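Local structure of virulence protein vsdE (Salmonella enterica, 5LQ6) at residues A[155-169]-A[179-191]. The protein is a virulence effector of Salmonella that acts as a cysteine hydrolase and suppresses immune responses of the host. The protein carries 4 engineered substitutions. Numbering follows the deposited sequence.
Sequences YIAPIIGESRHDFNA and PYVQFIDSWKTSN. Engineered in segment 155-169: S163 (natural residue Cys).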
ATOM      1  N   TYR A 155       3.524  12.955  -6.461  1.00 15.09           N
ATOM      2  CA  TYR A 155       2.060  12.931  -6.443  1.00 13.40           C
ATOM      3  C   TYR A 155       1.512  14.318  -6.058  1.00 15.44           C
ATOM      4  O   TYR A 155       1.988  14.892  -5.098  1.00 16.12           O
ATOM      5  CB  TYR A 155       1.605  11.911  -5.400  1.00 13.61           C
ATOM      6  CG  TYR A 155       0.102  11.785  -5.184  1.00 12.77           C
ATOM      7  CD1 TYR A 155      -0.678  10.980  -5.978  1.00 13.86           C
ATOM      8  CD2 TYR A 155      -0.531  12.502  -4.153  1.00 13.59           C
ATOM      9  CE1 TYR A 155      -2.053  10.860  -5.747  1.00 13.91           C
ATOM     10  CE2 TYR A 155      -1.884  12.425  -3.926  1.00 13.03           C
ATOM     11  CZ  TYR A 155      -2.646  11.607  -4.719  1.00 15.18           C
ATOM     12  OH  TYR A 155      -4.022  11.509  -4.516  1.00 15.41           O
ATOM     13  N   ILE A 156       0.518  14.825  -6.793  1.00 14.18           N
ATOM     14  CA  ILE A 156      -0.027  16.156  -6.507  1.00 15.92           C
ATOM     15  C   ILE A 156      -1.122  16.024  -5.455  1.00 16.73           C
ATOM     16  O   ILE A 156      -2.261  15.587  -5.761  1.00 16.97           O
ATOM     17  CB  ILE A 156      -0.488  16.807  -7.815  1.00 16.18           C
ATOM     18  CG1 ILE A 156       0.658  16.881  -8.821  1.00 18.74           C
ATOM     19  CG2 ILE A 156      -1.148  18.157  -7.514  1.00 17.10           C
ATOM     20  CD1 ILE A 156       0.175  17.182 -10.209  1.00 21.41           C
ATOM     21  N   ALA A 157      -0.819  16.339  -4.204  1.00 15.24           N
ATOM     22  CA  ALA A 157      -1.769  16.309  -3.133  1.00 15.69           C
ATOM     23  C   ALA A 157      -2.456  17.683  -3.047  1.00 15.50           C
ATOM     24  O   ALA A 157      -1.826  18.715  -3.416  1.00 15.44           O
ATOM     25  CB  ALA A 157      -1.101  15.964  -1.847  1.00 15.47           C
ATOM     26  N   PRO A 158      -3.662  17.714  -2.514  1.00 16.05           N
ATOM     27  CA  PRO A 158      -4.320  19.029  -2.392  1.00 16.89           C
ATOM     28  C   PRO A 158      -3.531  19.986  -1.545  1.00 17.23           C
ATOM     29  O   PRO A 158      -2.953  19.573  -0.519  1.00 17.40           O
ATOM     30  CB  PRO A 158      -5.678  18.691  -1.763  1.00 17.80           C
ATOM     31  CG  PRO A 158      -5.914  17.256  -2.220  1.00 16.95           C
ATOM     32  CD  PRO A 158      -4.575  16.622  -2.090  1.00 16.14           C
ATOM     33  N   ILE A 159      -3.493  21.231  -2.002  1.00 17.55           N
ATOM     34  CA  ILE A 159      -2.783  22.361  -1.353  1.00 17.08           C
ATOM     35  C   ILE A 159      -1.261  22.281  -1.421  1.00 19.20           C
ATOM     36  O   ILE A 159      -0.614  23.172  -1.973  1.00 21.13           O
ATOM     37  CB  ILE A 159      -3.203  22.579   0.098  1.00 19.27           C
ATOM     38  CG1 ILE A 159      -4.731  22.797   0.163  1.00 22.47           C
ATOM     39  CG2 ILE A 159      -2.472  23.829   0.644  1.00 20.03           C
ATOM     40  CD1 ILE A 159      -5.317  22.973   1.545  1.00 24.32           C
ATOM     41  N   ILE A 160      -0.710  21.184  -0.912  1.00 19.68           N
ATOM     42  CA  ILE A 160       0.739  21.026  -0.838  1.00 19.00           C
ATOM     43  C   ILE A 160       1.431  20.753  -2.167  1.00 19.31           C
ATOM     44  O   ILE A 160       2.591  21.048  -2.346  1.00 20.29           O
ATOM     45  CB  ILE A 160       1.127  20.008   0.198  1.00 20.74           C
ATOM     46  CG1 ILE A 160       0.749  18.587  -0.223  1.00 20.62           C
ATOM     47  CG2 ILE A 160       0.550  20.329   1.581  1.00 23.94           C
ATOM     48  CD1 ILE A 160       1.417  17.529   0.696  1.00 25.20           C
ATOM     49  N   GLY A 161       0.713  20.180  -3.129  1.00 16.88           N
ATOM     50  CA  GLY A 161       1.301  19.928  -4.383  1.00 18.13           C
ATOM     51  C   GLY A 161       2.148  18.648  -4.386  1.00 19.29           C
ATOM     52  O   GLY A 161       1.864  17.711  -3.639  1.00 17.09           O
ATOM     53  N   GLU A 162       3.131  18.636  -5.245  1.00 19.70           N
ATOM     54  CA  GLU A 162       4.000  17.446  -5.494  1.00 20.80           C
ATOM     55  C   GLU A 162       4.597  16.972  -4.197  1.00 20.43           C
ATOM     56  O   GLU A 162       5.264  17.732  -3.465  1.00 21.33           O
ATOM     57  CB  GLU A 162       5.076  17.752  -6.531  1.00 23.57           C
ATOM     58  CG  GLU A 162       4.517  17.837  -7.930  1.00 27.00           C
ATOM     59  CD  GLU A 162       5.564  18.110  -9.008  1.00 35.63           C
ATOM     60  OE1 GLU A 162       6.760  18.163  -8.680  1.00 42.22           O
ATOM     61  OE2 GLU A 162       5.158  18.255 -10.181  1.00 44.88           O
ATOM     62  N   SER A 163       4.420  15.690  -3.895  1.00 17.19           N
ATOM     63  CA  SER A 163       4.848  15.149  -2.657  1.00 15.98           C
ATOM     64  C   SER A 163       4.934  13.604  -2.759  1.00 14.83           C
ATOM     65  O   SER A 163       4.360  13.007  -3.650  1.00 15.99           O
ATOM     66  CB  SER A 163       3.901  15.524  -1.512  1.00 22.32           C
ATOM     67  OG  SER A 163       2.564  15.427  -1.942  1.00 27.55           O
ATOM     68  N   ARG A 164       5.610  12.999  -1.807  1.00 15.83           N
ATOM     69  CA  ARG A 164       5.706  11.550  -1.733  1.00 15.56           C
ATOM     70  C   ARG A 164       4.346  11.023  -1.331  1.00 15.94           C
ATOM     71  O   ARG A 164       3.716  11.538  -0.402  1.00 17.05           O
ATOM     72  CB  ARG A 164       6.714  11.147  -0.672  1.00 19.55           C
ATOM     73  CG  ARG A 164       6.572   9.688  -0.209  1.00 27.22           C
ATOM     74  CD  ARG A 164       7.458   8.709  -0.887  1.00 36.42           C
ATOM     75  NE  ARG A 164       7.149   7.340  -0.431  1.00 38.21           N
ATOM     76  CZ  ARG A 164       7.480   6.814   0.752  1.00 33.56           C
ATOM     77  NH1 ARG A 164       8.062   7.540   1.712  1.00 40.31           N
ATOM     78  NH2 ARG A 164       7.238   5.540   0.986  1.00 26.23           N
ATOM     79  N   HIS A 165       3.906   9.969  -1.999  1.00 14.90           N
ATOM     80  CA  HIS A 165       2.627   9.372  -1.680  1.00 13.27           C
ATOM     81  C   HIS A 165       2.699   7.886  -1.917  1.00 12.94           C
ATOM     82  O   HIS A 165       3.118   7.461  -2.996  1.00 13.94           O
ATOM     83  CB  HIS A 165       1.560   9.980  -2.541  1.00 13.68           C
ATOM     84  CG  HIS A 165       0.174   9.544  -2.216  1.00 13.60           C
ATOM     85  ND1 HIS A 165      -0.365   9.603  -0.958  1.00 18.62           N
ATOM     86  CD2 HIS A 165      -0.814   9.066  -3.016  1.00 13.97           C
ATOM     87  CE1 HIS A 165      -1.630   9.207  -1.001  1.00 19.40           C
ATOM     88  NE2 HIS A 165      -1.916   8.868  -2.228  1.00 15.41           N
ATOM     89  N   ASP A 166       2.233   7.104  -0.945  1.00 11.29           N
ATOM     90  CA  ASP A 166       2.061   5.669  -1.101  1.00 11.73           C
ATOM     91  C   ASP A 166       0.594   5.323  -1.282  1.00 11.70           C
ATOM     92  O   ASP A 166      -0.276   5.965  -0.746  1.00 12.12           O
ATOM     93  CB  ASP A 166       2.570   4.885   0.114  1.00 12.61           C
ATOM     94  CG  ASP A 166       4.078   4.671   0.145  1.00 15.03           C
ATOM     95  OD1 ASP A 166       4.798   5.350  -0.601  1.00 16.94           O
ATOM     96  OD2 ASP A 166       4.521   3.813   0.931  1.00 17.58           O
ATOM     97  N   PHE A 167       0.359   4.287  -2.087  1.00 10.37           N
ATOM     98  CA  PHE A 167      -0.959   3.738  -2.339  1.00 10.08           C
ATOM     99  C   PHE A 167      -0.792   2.268  -2.736  1.00  9.80           C
ATOM    100  O   PHE A 167       0.291   1.713  -2.578  1.00 10.87           O
ATOM    101  CB  PHE A 167      -1.761   4.584  -3.327  1.00 12.25           C
ATOM    102  CG  PHE A 167      -1.062   4.848  -4.643  1.00 11.04           C
ATOM    103  CD1 PHE A 167      -0.087   5.803  -4.719  1.00 13.55           C
ATOM    104  CD2 PHE A 167      -1.360   4.104  -5.780  1.00 11.64           C
ATOM    105  CE1 PHE A 167       0.550   6.071  -5.919  1.00 13.41           C
ATOM    106  CE2 PHE A 167      -0.712   4.362  -6.975  1.00 13.66           C
ATOM    107  CZ  PHE A 167       0.252   5.321  -7.031  1.00 13.02           C
ATOM    108  N   ASN A 168      -1.835   1.635  -3.183  1.00 10.13           N
ATOM    109  CA  ASN A 168      -1.846   0.189  -3.399  1.00 11.15           C
ATOM    110  C   ASN A 168      -2.297  -0.185  -4.790  1.00 10.42           C
ATOM    111  O   ASN A 168      -2.907   0.599  -5.510  1.00 10.82           O
ATOM    112  CB  ASN A 168      -2.734  -0.533  -2.368  1.00 11.39           C
ATOM    113  CG  ASN A 168      -2.287  -0.302  -0.935  1.00 11.53           C
ATOM    114  OD1 ASN A 168      -2.449   0.781  -0.384  1.00 12.53           O
ATOM    115  ND2 ASN A 168      -1.708  -1.335  -0.347  1.00 12.12           N
ATOM    116  N   ALA A 169      -1.960  -1.393  -5.218  1.00 10.33           N
ATOM    117  CA  ALA A 169      -2.430  -1.900  -6.495  1.00 11.48           C
ATOM    118  C   ALA A 169      -2.668  -3.412  -6.306  1.00 12.55           C
ATOM    119  O   ALA A 169      -1.825  -4.117  -5.728  1.00 12.45           O
ATOM    120  CB  ALA A 169      -1.441  -1.648  -7.590  1.00 13.47           C
ATOM    121  N   PRO A 179      -7.129 -10.384 -16.484  1.00 13.21           N
ATOM    122  CA  PRO A 179      -6.765  -9.725 -15.205  0.53 13.10           C
ATOM    123  C   PRO A 179      -6.472  -8.251 -15.451  1.00 13.19           C
ATOM    124  O   PRO A 179      -5.903  -7.879 -16.505  1.00 15.04           O
ATOM    125  CB  PRO A 179      -5.513 -10.479 -14.781  0.53 13.77           C
ATOM    126  CG  PRO A 179      -5.712 -11.888 -15.345  0.53 14.38           C
ATOM    127  CD  PRO A 179      -6.390 -11.651 -16.676  0.53 14.39           C
ATOM    128  N   TYR A 180      -6.859  -7.408 -14.496  1.00 12.91           N
ATOM    129  CA  TYR A 180      -6.592  -6.001 -14.604  1.00 12.49           C
ATOM    130  C   TYR A 180      -6.066  -5.478 -13.295  1.00 10.70           C
ATOM    131  O   TYR A 180      -6.325  -6.038 -12.225  1.00 10.27           O
ATOM    132  CB  TYR A 180      -7.834  -5.206 -15.060  1.00 12.56           C
ATOM    133  CG  TYR A 180      -8.985  -5.214 -14.120  1.00 12.77           C
ATOM    134  CD1 TYR A 180      -9.100  -4.261 -13.108  1.00 14.17           C
ATOM    135  CD2 TYR A 180     -10.011  -6.126 -14.222  1.00 15.33           C
ATOM    136  CE1 TYR A 180     -10.145  -4.245 -12.233  1.00 14.68           C
ATOM    137  CE2 TYR A 180     -11.068  -6.131 -13.338  1.00 15.59           C
ATOM    138  CZ  TYR A 180     -11.185  -5.166 -12.364  1.00 15.40           C
ATOM    139  OH  TYR A 180     -12.258  -5.132 -11.513  1.00 18.12           O
ATOM    140  N   VAL A 181      -5.320  -4.367 -13.381  1.00 12.00           N
ATOM    141  CA  VAL A 181      -4.815  -3.712 -12.167  1.00 10.90           C
ATOM    142  C   VAL A 181      -5.852  -2.724 -11.632  1.00 11.32           C
ATOM    143  O   VAL A 181      -6.307  -1.855 -12.353  1.00 13.65           O
ATOM    144  CB  VAL A 181      -3.521  -2.944 -12.458  1.00 12.41           C
ATOM    145  CG1 VAL A 181      -2.984  -2.239 -11.223  1.00 13.14           C
ATOM    146  CG2 VAL A 181      -2.484  -3.895 -12.985  1.00 13.24           C
ATOM    147  N   GLN A 182      -6.238  -2.935 -10.369  1.00 10.07           N
ATOM    148  CA  GLN A 182      -7.009  -1.964  -9.648  1.00 10.98           C
ATOM    149  C   GLN A 182      -6.104  -1.177  -8.708  1.00 10.68           C
ATOM    150  O   GLN A 182      -5.618  -1.726  -7.722  1.00 11.23           O
ATOM    151  CB  GLN A 182      -8.136  -2.614  -8.887  1.00 11.92           C
ATOM    152  CG  GLN A 182      -9.022  -1.659  -8.118  1.00 11.68           C
ATOM    153  CD  GLN A 182      -9.784  -0.744  -9.030  1.00 12.49           C
ATOM    154  OE1 GLN A 182     -10.619  -1.231  -9.843  1.00 13.12           O
ATOM    155  NE2 GLN A 182      -9.455   0.544  -9.033  1.00 12.58           N
ATOM    156  N   PHE A 183      -5.910   0.092  -9.013  1.00 11.57           N
ATOM    157  CA  PHE A 183      -5.273   1.001  -8.033  1.00 11.60           C
ATOM    158  C   PHE A 183      -6.218   1.275  -6.923  1.00 11.84           C
ATOM    159  O   PHE A 183      -7.438   1.427  -7.130  1.00 11.71           O
ATOM    160  CB  PHE A 183      -4.751   2.236  -8.735  1.00 12.09           C
ATOM    161  CG  PHE A 183      -3.602   1.948  -9.670  1.00 12.72           C
ATOM    162  CD1 PHE A 183      -2.372   1.639  -9.177  1.00 13.05           C
ATOM    163  CD2 PHE A 183      -3.753   1.974 -11.059  1.00 15.44           C
ATOM    164  CE1 PHE A 183      -1.271   1.377 -10.005  1.00 14.38           C
ATOM    165  CE2 PHE A 183      -2.667   1.707 -11.872  1.00 16.12           C
ATOM    166  CZ  PHE A 183      -1.439   1.414 -11.351  1.00 15.07           C
ATOM    167  N   ILE A 184      -5.660   1.360  -5.714  1.00 10.17           N
ATOM    168  CA  ILE A 184      -6.428   1.588  -4.487  1.00 10.77           C
ATOM    169  C   ILE A 184      -5.713   2.693  -3.716  1.00 11.63           C
ATOM    170  O   ILE A 184      -4.534   2.574  -3.432  1.00 12.46           O
ATOM    171  CB  ILE A 184      -6.566   0.353  -3.608  1.00 12.16           C
ATOM    172  CG1 ILE A 184      -7.087  -0.830  -4.384  1.00 14.66           C
ATOM    173  CG2 ILE A 184      -7.428   0.655  -2.417  1.00 12.66           C
ATOM    174  CD1 ILE A 184      -6.703  -2.142  -3.771  1.00 16.81           C
ATOM    175  N   ASP A 185      -6.404   3.762  -3.386  1.00 11.10           N
ATOM    176  CA  ASP A 185      -5.806   4.841  -2.576  1.00 11.65           C
ATOM    177  C   ASP A 185      -6.701   5.041  -1.388  1.00 12.02           C
ATOM    178  O   ASP A 185      -7.625   5.880  -1.442  1.00 11.63           O
ATOM    179  CB  ASP A 185      -5.544   6.108  -3.390  1.00 11.87           C
ATOM    180  CG  ASP A 185      -4.703   7.104  -2.664  1.00 14.01           C
ATOM    181  OD1 ASP A 185      -4.584   6.995  -1.434  1.00 13.56           O
ATOM    182  OD2 ASP A 185      -4.117   7.979  -3.334  1.00 14.99           O
ATOM    183  N   SER A 186      -6.446   4.325  -0.286  1.00 11.65           N
ATOM    184  CA  SER A 186      -7.302   4.384   0.891  1.00 12.04           C
ATOM    185  C   SER A 186      -7.215   5.736   1.574  1.00 13.31           C
ATOM    186  O   SER A 186      -8.132   6.112   2.337  1.00 14.80           O
ATOM    187  CB  SER A 186      -6.998   3.276   1.855  1.00 13.71           C
ATOM    188  OG  SER A 186      -5.665   3.393   2.387  1.00 13.72           O
ATOM    189  N   TRP A 187      -6.164   6.490   1.305  1.00 12.19           N
ATOM    190  CA  TRP A 187      -6.020   7.874   1.807  1.00 13.28           C
ATOM    191  C   TRP A 187      -6.934   8.854   1.113  1.00 13.49           C
ATOM    192  O   TRP A 187      -7.412   9.852   1.707  1.00 14.81           O
ATOM    193  CB  TRP A 187      -4.555   8.279   1.662  1.00 14.00           C
ATOM    194  CG  TRP A 187      -4.213   9.671   2.015  1.00 14.79           C
ATOM    195  CD1 TRP A 187      -3.843  10.101   3.247  1.00 17.93           C
ATOM    196  CD2 TRP A 187      -4.215  10.788   1.162  1.00 15.57           C
ATOM    197  NE1 TRP A 187      -3.616  11.456   3.209  1.00 19.97           N
ATOM    198  CE2 TRP A 187      -3.792  11.900   1.929  1.00 19.32           C
ATOM    199  CE3 TRP A 187      -4.459  10.966  -0.195  1.00 17.49           C
ATOM    200  CZ2 TRP A 187      -3.671  13.183   1.372  1.00 22.62           C
ATOM    201  CZ3 TRP A 187      -4.324  12.278  -0.756  1.00 20.42           C
ATOM    202  CH2 TRP A 187      -3.963  13.342   0.046  1.00 21.12           C
ATOM    203  N   LYS A 188      -7.171   8.650  -0.179  1.00 12.42           N
ATOM    204  CA  LYS A 188      -7.918   9.582  -1.020  1.00 13.21           C
ATOM    205  C   LYS A 188      -9.390   9.203  -0.919  1.00 14.19           C
ATOM    206  O   LYS A 188      -9.922   8.501  -1.789  1.00 14.23           O
ATOM    207  CB  LYS A 188      -7.402   9.523  -2.478  1.00 13.53           C
ATOM    208  CG  LYS A 188      -8.017  10.544  -3.449  1.00 15.49           C
ATOM    209  CD  LYS A 188      -7.475  11.956  -3.333  1.00 15.89           C
ATOM    210  CE  LYS A 188      -8.063  12.812  -4.428  1.00 16.76           C
ATOM    211  NZ  LYS A 188      -7.624  14.241  -4.393  1.00 17.85           N
ATOM    212  N   THR A 189     -10.046   9.659   0.148  1.00 15.57           N
ATOM    213  CA  THR A 189     -11.356   9.150   0.473  1.00 15.86           C
ATOM    214  C   THR A 189     -12.424   9.622  -0.516  1.00 14.81           C
ATOM    215  O   THR A 189     -13.467   8.991  -0.589  1.00 16.44           O
ATOM    216  CB  THR A 189     -11.755   9.517   1.880  1.00 19.19           C
ATOM    217  OG1 THR A 189     -11.609  10.925   1.989  1.00 19.79           O
ATOM    218  CG2 THR A 189     -10.894   8.798   2.913  1.00 20.51           C
ATOM    219  N   SER A 190     -12.130  10.619  -1.329  1.00 13.97           N
ATOM    220  CA  SER A 190     -13.050  11.033  -2.388  1.00 14.77           C
ATOM    221  C   SER A 190     -13.112  10.007  -3.519  1.00 15.31           C
ATOM    222  O   SER A 190     -14.077   9.980  -4.294  1.00 14.49           O
ATOM    223  CB  SER A 190     -12.653  12.367  -2.964  1.00 15.63           C
ATOM    224  OG  SER A 190     -11.334  12.393  -3.514  1.00 17.26           O
ATOM    225  N   ASN A 191     -12.103   9.146  -3.667  1.00 14.31           N
ATOM    226  CA  ASN A 191     -12.051   8.186  -4.768  1.00 13.31           C
ATOM    227  C   ASN A 191     -11.017   7.086  -4.440  1.00 11.34           C
ATOM    228  O   ASN A 191      -9.897   7.136  -4.913  1.00 13.24           O
ATOM    229  CB  ASN A 191     -11.727   8.891  -6.077  1.00 13.11           C
ATOM    230  CG  ASN A 191     -11.860   8.062  -7.313  1.00 13.46           C
ATOM    231  OD1 ASN A 191     -12.525   7.030  -7.314  1.00 14.91           O
ATOM    232  ND2 ASN A 191     -11.226   8.466  -8.376  1.00 13.80           N
TER
HETATM  233  O   HOH W   1      -5.037   9.260  -5.539  1.00 16.20           O
HETATM  234  O   HOH W   2      -4.729  14.169  -4.629  1.00 18.24           O
HETATM  235  O   HOH W   3      -2.872   5.531   0.099  1.00 13.02           O
HETATM  236  O   HOH W   4      -4.000   2.989   0.264  1.00 11.74           O
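The beta hairpin of strands 163-172 and 180-184 is joined here by backbone pairing of N168 with I184 and, beyond it, by a His-carboxylate hydrogen bond between H165 and D185. N168 and I184 form the hydrogen-bonded antiparallel pair, with N168 N to I184 O and I184 N to N168 O both at 2.9 Å. Next to it A169 faces F183 in a non-hydrogen-bonded pair, the CB of A169 lying 3.8 Å from F183 CD1. The pairing stops at I184, and side chains take over from the backbone. D185, just past the strand, receives H165 NE2 on the syn side of OD2, 2.6 Å away and nearly straight (169°), with OD2 in the imidazole plane. A water donating to OD2 and bonded to Y155 OH gives this oxygen a second partner. OD1 accepts from a water that also bonds D166 O, and weakly from the backbone N of W187 and K188; together with the NE2 bond these limit the carboxylate's rotation. The indole of W187, swung anti to the backbone N (chi1 176°), turns a face toward the CE1 edge of the imidazole: H165 CE1 stands 3.4 Å from W187 CE3 in an offset edge-to-face pair, planes at 65°. On the indole rim, P158 CD comes to 4.0 Å from W187 CH2. Y155 packs against a face of the imidazole, H165 CD2 standing over the centre of its ring, so H165 is held between Y155, W187 and D185. C76, at the start of helix 76-89, touches H165, consistent with a Cys-His-Asp triad as in clan CA peptidases. Strand 163-172 lies between 180-184 and 147-157 in the four-stranded sheet, while I184 packs on helix 55-65 and N168 reaches S80 of helix 76-89.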